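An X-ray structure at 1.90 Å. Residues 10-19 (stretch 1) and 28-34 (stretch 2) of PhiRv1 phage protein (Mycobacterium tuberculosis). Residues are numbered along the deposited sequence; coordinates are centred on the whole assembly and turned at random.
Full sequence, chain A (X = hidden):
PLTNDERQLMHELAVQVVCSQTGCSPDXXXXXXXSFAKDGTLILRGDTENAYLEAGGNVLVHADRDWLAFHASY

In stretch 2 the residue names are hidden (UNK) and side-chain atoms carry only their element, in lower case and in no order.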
ATOM      1  N   MET A  10      -2.216  -4.049  -1.570  1.00 30.93           N
ATOM      2  CA  MET A  10      -1.381  -3.162  -0.763  1.00 25.22           C
ATOM      3  C   MET A  10      -1.895  -1.724  -0.812  1.00 27.13           C
ATOM      4  O   MET A  10      -1.878  -1.017   0.202  1.00 27.60           O
ATOM      5  CB  MET A  10       0.079  -3.231  -1.224  1.00 24.96           C
ATOM      6  CG  MET A  10       0.774  -4.586  -0.936  1.00 27.39           C
ATOM      7  SD  MET A  10       1.077  -4.850   0.828  1.00 30.15           S
ATOM      8  CE  MET A  10       2.376  -3.652   1.198  1.00 29.78           C
ATOM      9  N   HIS A  11      -2.381  -1.283  -1.971  1.00 26.23           N
ATOM     10  CA  HIS A  11      -2.930   0.068  -2.058  1.00 34.88           C
ATOM     11  C   HIS A  11      -4.191   0.208  -1.210  1.00 36.01           C
ATOM     12  O   HIS A  11      -4.379   1.230  -0.534  1.00 30.33           O
ATOM     13  CB  HIS A  11      -3.217   0.429  -3.514  1.00 39.47           C
ATOM     14  CG  HIS A  11      -3.514   1.879  -3.730  1.00 50.23           C
ATOM     15  ND1 HIS A  11      -2.526   2.814  -3.965  1.00 54.86           N
ATOM     16  CD2 HIS A  11      -4.685   2.558  -3.740  1.00 52.73           C
ATOM     17  CE1 HIS A  11      -3.077   4.004  -4.116  1.00 55.78           C
ATOM     18  NE2 HIS A  11      -4.386   3.876  -3.983  1.00 54.24           N
ATOM     19  N   GLU A  12      -5.061  -0.812  -1.220  1.00 29.91           N
ATOM     20  CA  GLU A  12      -6.266  -0.743  -0.395  1.00 30.59           C
ATOM     21  C   GLU A  12      -5.917  -0.685   1.089  1.00 31.10           C
ATOM     22  O   GLU A  12      -6.497   0.115   1.845  1.00 29.98           O
ATOM     23  CB  GLU A  12      -7.179  -1.930  -0.706  1.00 37.57           C
ATOM     24  CG  GLU A  12      -7.645  -1.955  -2.160  1.00 56.23           C
ATOM     25  CD  GLU A  12      -8.444  -3.205  -2.517  1.00 75.26           C
ATOM     26  OE1 GLU A  12      -8.618  -3.475  -3.729  1.00 72.74           O
ATOM     27  OE2 GLU A  12      -8.899  -3.916  -1.592  1.00 85.05           O
ATOM     28  N   LEU A  13      -4.947  -1.503   1.520  1.00 30.44           N
ATOM     29  CA  LEU A  13      -4.471  -1.435   2.900  1.00 30.70           C
ATOM     30  C   LEU A  13      -3.893  -0.056   3.231  1.00 27.48           C
ATOM     31  O   LEU A  13      -4.045   0.432   4.359  1.00 31.07           O
ATOM     32  CB  LEU A  13      -3.418  -2.515   3.147  1.00 25.55           C
ATOM     33  CG  LEU A  13      -3.837  -3.976   2.965  1.00 33.95           C
ATOM     34  CD1 LEU A  13      -2.628  -4.867   3.196  1.00 33.70           C
ATOM     35  CD2 LEU A  13      -4.945  -4.320   3.933  1.00 38.47           C
ATOM     36  N   ALA A  14      -3.202   0.573   2.275  1.00 28.78           N
ATOM     37  CA  ALA A  14      -2.653   1.904   2.538  1.00 29.57           C
ATOM     38  C   ALA A  14      -3.757   2.940   2.699  1.00 30.01           C
ATOM     39  O   ALA A  14      -3.681   3.797   3.588  1.00 32.25           O
ATOM     40  CB  ALA A  14      -1.694   2.314   1.424  1.00 32.59           C
ATOM     41  N   VAL A  15      -4.791   2.874   1.854  1.00 30.57           N
ATOM     42  CA  VAL A  15      -5.942   3.762   2.017  1.00 31.53           C
ATOM     43  C   VAL A  15      -6.545   3.593   3.407  1.00 33.31           C
ATOM     44  O   VAL A  15      -6.878   4.581   4.077  1.00 34.57           O
ATOM     45  CB  VAL A  15      -6.979   3.504   0.908  1.00 33.17           C
ATOM     46  CG1 VAL A  15      -8.262   4.285   1.163  1.00 34.39           C
ATOM     47  CG2 VAL A  15      -6.398   3.853  -0.451  1.00 28.22           C
ATOM     48  N   GLN A  16      -6.678   2.339   3.871  1.00 30.73           N
ATOM     49  CA  GLN A  16      -7.190   2.102   5.222  1.00 31.40           C
ATOM     50  C   GLN A  16      -6.294   2.731   6.282  1.00 31.29           C
ATOM     51  O   GLN A  16      -6.788   3.299   7.267  1.00 30.27           O
ATOM     52  CB  GLN A  16      -7.333   0.599   5.490  1.00 31.26           C
ATOM     53  CG  GLN A  16      -8.385  -0.085   4.652  1.00 43.49           C
ATOM     54  CD  GLN A  16      -8.473  -1.577   4.953  1.00 60.37           C
ATOM     55  OE1 GLN A  16      -8.500  -2.408   4.042  1.00 64.79           O
ATOM     56  NE2 GLN A  16      -8.518  -1.920   6.237  1.00 60.51           N
ATOM     57  N   VAL A  17      -4.973   2.620   6.114  1.00 34.76           N
ATOM     58  CA  VAL A  17      -4.051   3.194   7.090  1.00 35.26           C
ATOM     59  C   VAL A  17      -4.201   4.709   7.133  1.00 30.05           C
ATOM     60  O   VAL A  17      -4.247   5.320   8.209  1.00 32.52           O
ATOM     61  CB  VAL A  17      -2.599   2.787   6.769  1.00 38.21           C
ATOM     62  CG1 VAL A  17      -1.617   3.596   7.629  1.00 36.65           C
ATOM     63  CG2 VAL A  17      -2.401   1.292   6.982  1.00 35.90           C
ATOM     64  N   VAL A  18      -4.268   5.340   5.958  1.00 26.10           N
ATOM     65  CA  VAL A  18      -4.363   6.797   5.919  1.00 32.11           C
ATOM     66  C   VAL A  18      -5.664   7.252   6.560  1.00 35.66           C
ATOM     67  O   VAL A  18      -5.688   8.227   7.327  1.00 31.94           O
ATOM     68  CB  VAL A  18      -4.231   7.315   4.475  1.00 28.09           C
ATOM     69  CG1 VAL A  18      -4.416   8.839   4.433  1.00 27.59           C
ATOM     70  CG2 VAL A  18      -2.873   6.935   3.895  1.00 30.91           C
ATOM     71  N   CYS A  19      -6.764   6.544   6.268  1.00 32.54           N
ATOM     72  CA  CYS A  19      -8.050   6.899   6.865  1.00 32.10           C
ATOM     73  C   CYS A  19      -8.001   6.760   8.375  1.00 34.54           C
ATOM     74  O   CYS A  19      -8.516   7.616   9.106  1.00 34.67           O
ATOM     75  CB  CYS A  19      -9.162   6.023   6.292  1.00 36.22           C
ATOM     76  SG  CYS A  19      -9.577   6.354   4.568  1.00 37.38           S
ATOM     77  N   UNK A  28     -10.341  10.994  -0.141  1.00 31.93           N
ATOM     78  CA  UNK A  28      -9.260  11.877   0.289  1.00 32.96           C
ATOM     79  C   UNK A  28      -7.934  11.131   0.376  1.00 34.63           C
ATOM     80  O   UNK A  28      -6.892  11.625  -0.091  1.00 29.36           O
ATOM     81  c   UNK A  28      -9.611  12.506   1.640  1.00 32.21           C
ATOM     82  N   UNK A  29      -7.950   9.940   0.992  1.00 31.68           N
ATOM     83  CA  UNK A  29      -6.722   9.165   1.132  1.00 31.06           C
ATOM     84  C   UNK A  29      -6.160   8.776  -0.230  1.00 30.49           C
ATOM     85  O   UNK A  29      -4.943   8.838  -0.452  1.00 32.24           O
ATOM     86  c   UNK A  29      -6.983   7.926   1.986  1.00 33.99           C
ATOM     87  N   UNK A  30      -7.035   8.376  -1.158  1.00 30.49           N
ATOM     88  CA  UNK A  30      -6.579   8.052  -2.507  1.00 32.23           C
ATOM     89  C   UNK A  30      -5.930   9.269  -3.156  1.00 33.48           C
ATOM     90  O   UNK A  30      -4.893   9.151  -3.818  1.00 36.96           O
ATOM     91  c   UNK A  30      -7.735   7.509  -3.362  1.00 33.59           C
ATOM     92  c   UNK A  30      -8.192   6.131  -2.854  1.00 37.08           C
ATOM     93  c   UNK A  30      -7.306   7.442  -4.822  1.00 39.07           C
ATOM     94  N   UNK A  31      -6.518  10.459  -2.969  1.00 34.91           N
ATOM     95  CA  UNK A  31      -5.914  11.675  -3.520  1.00 41.00           C
ATOM     96  C   UNK A  31      -4.509  11.908  -2.966  1.00 36.33           C
ATOM     97  O   UNK A  31      -3.583  12.259  -3.713  1.00 33.58           O
ATOM     98  c   UNK A  31      -7.726  15.122  -3.929  1.00 66.24           C
ATOM     99  c   UNK A  31      -6.761  13.985  -4.255  1.00 53.07           C
ATOM    100  o   UNK A  31      -8.668  15.351  -4.718  1.00 69.05           O
ATOM    101  o   UNK A  31      -7.547  15.782  -2.878  1.00 65.67           O
ATOM    102  c   UNK A  31      -6.811  12.880  -3.227  1.00 39.30           C
ATOM    103  N   UNK A  32      -4.327  11.722  -1.653  1.00 33.52           N
ATOM    104  CA  UNK A  32      -3.004  11.942  -1.067  1.00 33.85           C
ATOM    105  C   UNK A  32      -1.987  10.922  -1.582  1.00 31.98           C
ATOM    106  O   UNK A  32      -0.835  11.276  -1.900  1.00 34.16           O
ATOM    107  c   UNK A  32      -3.093  11.892   0.457  1.00 31.28           C
ATOM    108  N   UNK A  33      -2.394   9.655  -1.679  1.00 30.92           N
ATOM    109  CA  UNK A  33      -1.487   8.644  -2.211  1.00 32.00           C
ATOM    110  C   UNK A  33      -1.123   8.943  -3.659  1.00 31.40           C
ATOM    111  O   UNK A  33       0.032   8.764  -4.068  1.00 28.48           O
ATOM    112  c   UNK A  33      -2.223   6.746  -0.636  1.00 30.17           C
ATOM    113  c   UNK A  33      -0.851   6.488  -0.034  1.00 36.96           C
ATOM    114  c   UNK A  33      -3.061   5.483  -0.573  1.00 28.92           C
ATOM    115  c   UNK A  33      -2.113   7.256  -2.083  1.00 26.83           C
ATOM    116  N   UNK A  34      -2.098   9.396  -4.451  1.00 27.55           N
ATOM    117  CA  UNK A  34      -1.819   9.772  -5.832  1.00 32.82           C
ATOM    118  C   UNK A  34      -0.829  10.932  -5.902  1.00 34.16           C
ATOM    119  O   UNK A  34       0.002  10.987  -6.821  1.00 30.74           O
ATOM    120  o   UNK A  34      -2.142   9.967 -10.080  1.00 51.00           O
ATOM    121  c   UNK A  34      -3.127  10.125  -6.543  1.00 33.21           C
ATOM    122  c   UNK A  34      -2.481   9.597  -8.935  1.00 48.74           C
ATOM    123  c   UNK A  34      -2.972  10.650  -7.961  1.00 41.51           C
ATOM    124  o   UNK A  34      -2.442   8.403  -8.564  1.00 51.51           O
TER

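Position 28 carries a single side-chain carbon, a lone CB, which lies 6.8 Å from its nearest stretch 1 atom, SG of Cys 19. One carbon and nothing beyond it means alanine. The CA-to-CB bond of Ala 28 points sideways and the residue takes no part in the contact; its small, unbranched side chain is well suited to helical backbone geometry.

Position 29 also bears one carbon, but here the CA-to-CB bond points toward stretch 1 and the atom is buried. Its CB lies 3.7 Å from CG1 of Val 18, 3.9 Å from CG1 of Val 15 and 4.0 Å from SG of Cys 19. This again is alanine. The backbones come close at this point, with the CA of Ala 29 only 5.5 Å from the CA of Val 15, and a methyl group fills the space among three side chains.

Position 30 has three carbons, one attached to CA and carrying the other two, one of which touches Val 15. A fork at the first side-chain atom, with no oxygen, identifies valine. Val 30 adopts the t rotamer and sets its CG2 3.8 Å from CG2 of Val 15. Although the residue is exposed overall, this apolar pairing covers part of its surface.

Position 31 shows three carbons in a chain, the third carrying two oxygens, and touches nothing on stretch 1: a carboxylate two methylenes from CA, hence glutamate. The side chain of Glu 31 comes no nearer than 9.0 Å, from its CB to CG1 of Val 18, and is exposed, so its charge can remain solvated.

Position 32 returns to a single carbon, out of contact with stretch 1, and is therefore alanine. The CA-to-CB bond of Ala 32 points toward stretch 1, yet CB stops 5.2 Å from CG1 of Val 18, leaving the closer packing to other residues.

Position 33 has four carbons, forked at the second, no heteroatom, and contacts to His 11, Ala 14, Val 15 and Val 18: the pattern of leucine. Leu 33 is buried and gives up more surface to the other helix than any other residue of either stretch. Its m, t rotamer brings CD1 3.7 Å from CG2 of Val 15, 4.0 Å from CB of Ala 14 and 3.8 Å from CE1 of His 11, over one face of that imidazole in a CH-pi contact. CD2 reaches to 4.4 Å from CG2 of Val 18. A long, forked apolar side chain can meet all four.

Position 34 repeats the chain of three carbons ending in two oxygens and touches nothing on stretch 1, so it is glutamate. The CA-to-CB bond of Glu 34 points sideways; a carboxylate oxygen lies 6.3 Å from CE1 of His 11, and at this exposed position the group can remain solvated.

The helices cross at 113°. No hydrogen bond links them; apolar packing buries 348 Å². Ala 29 and Leu 33, about one turn apart, face the same partner: the alanine accommodates close backbones, while the leucine reaches between side chains.

Stretch 2 (28-34) AAVEALE
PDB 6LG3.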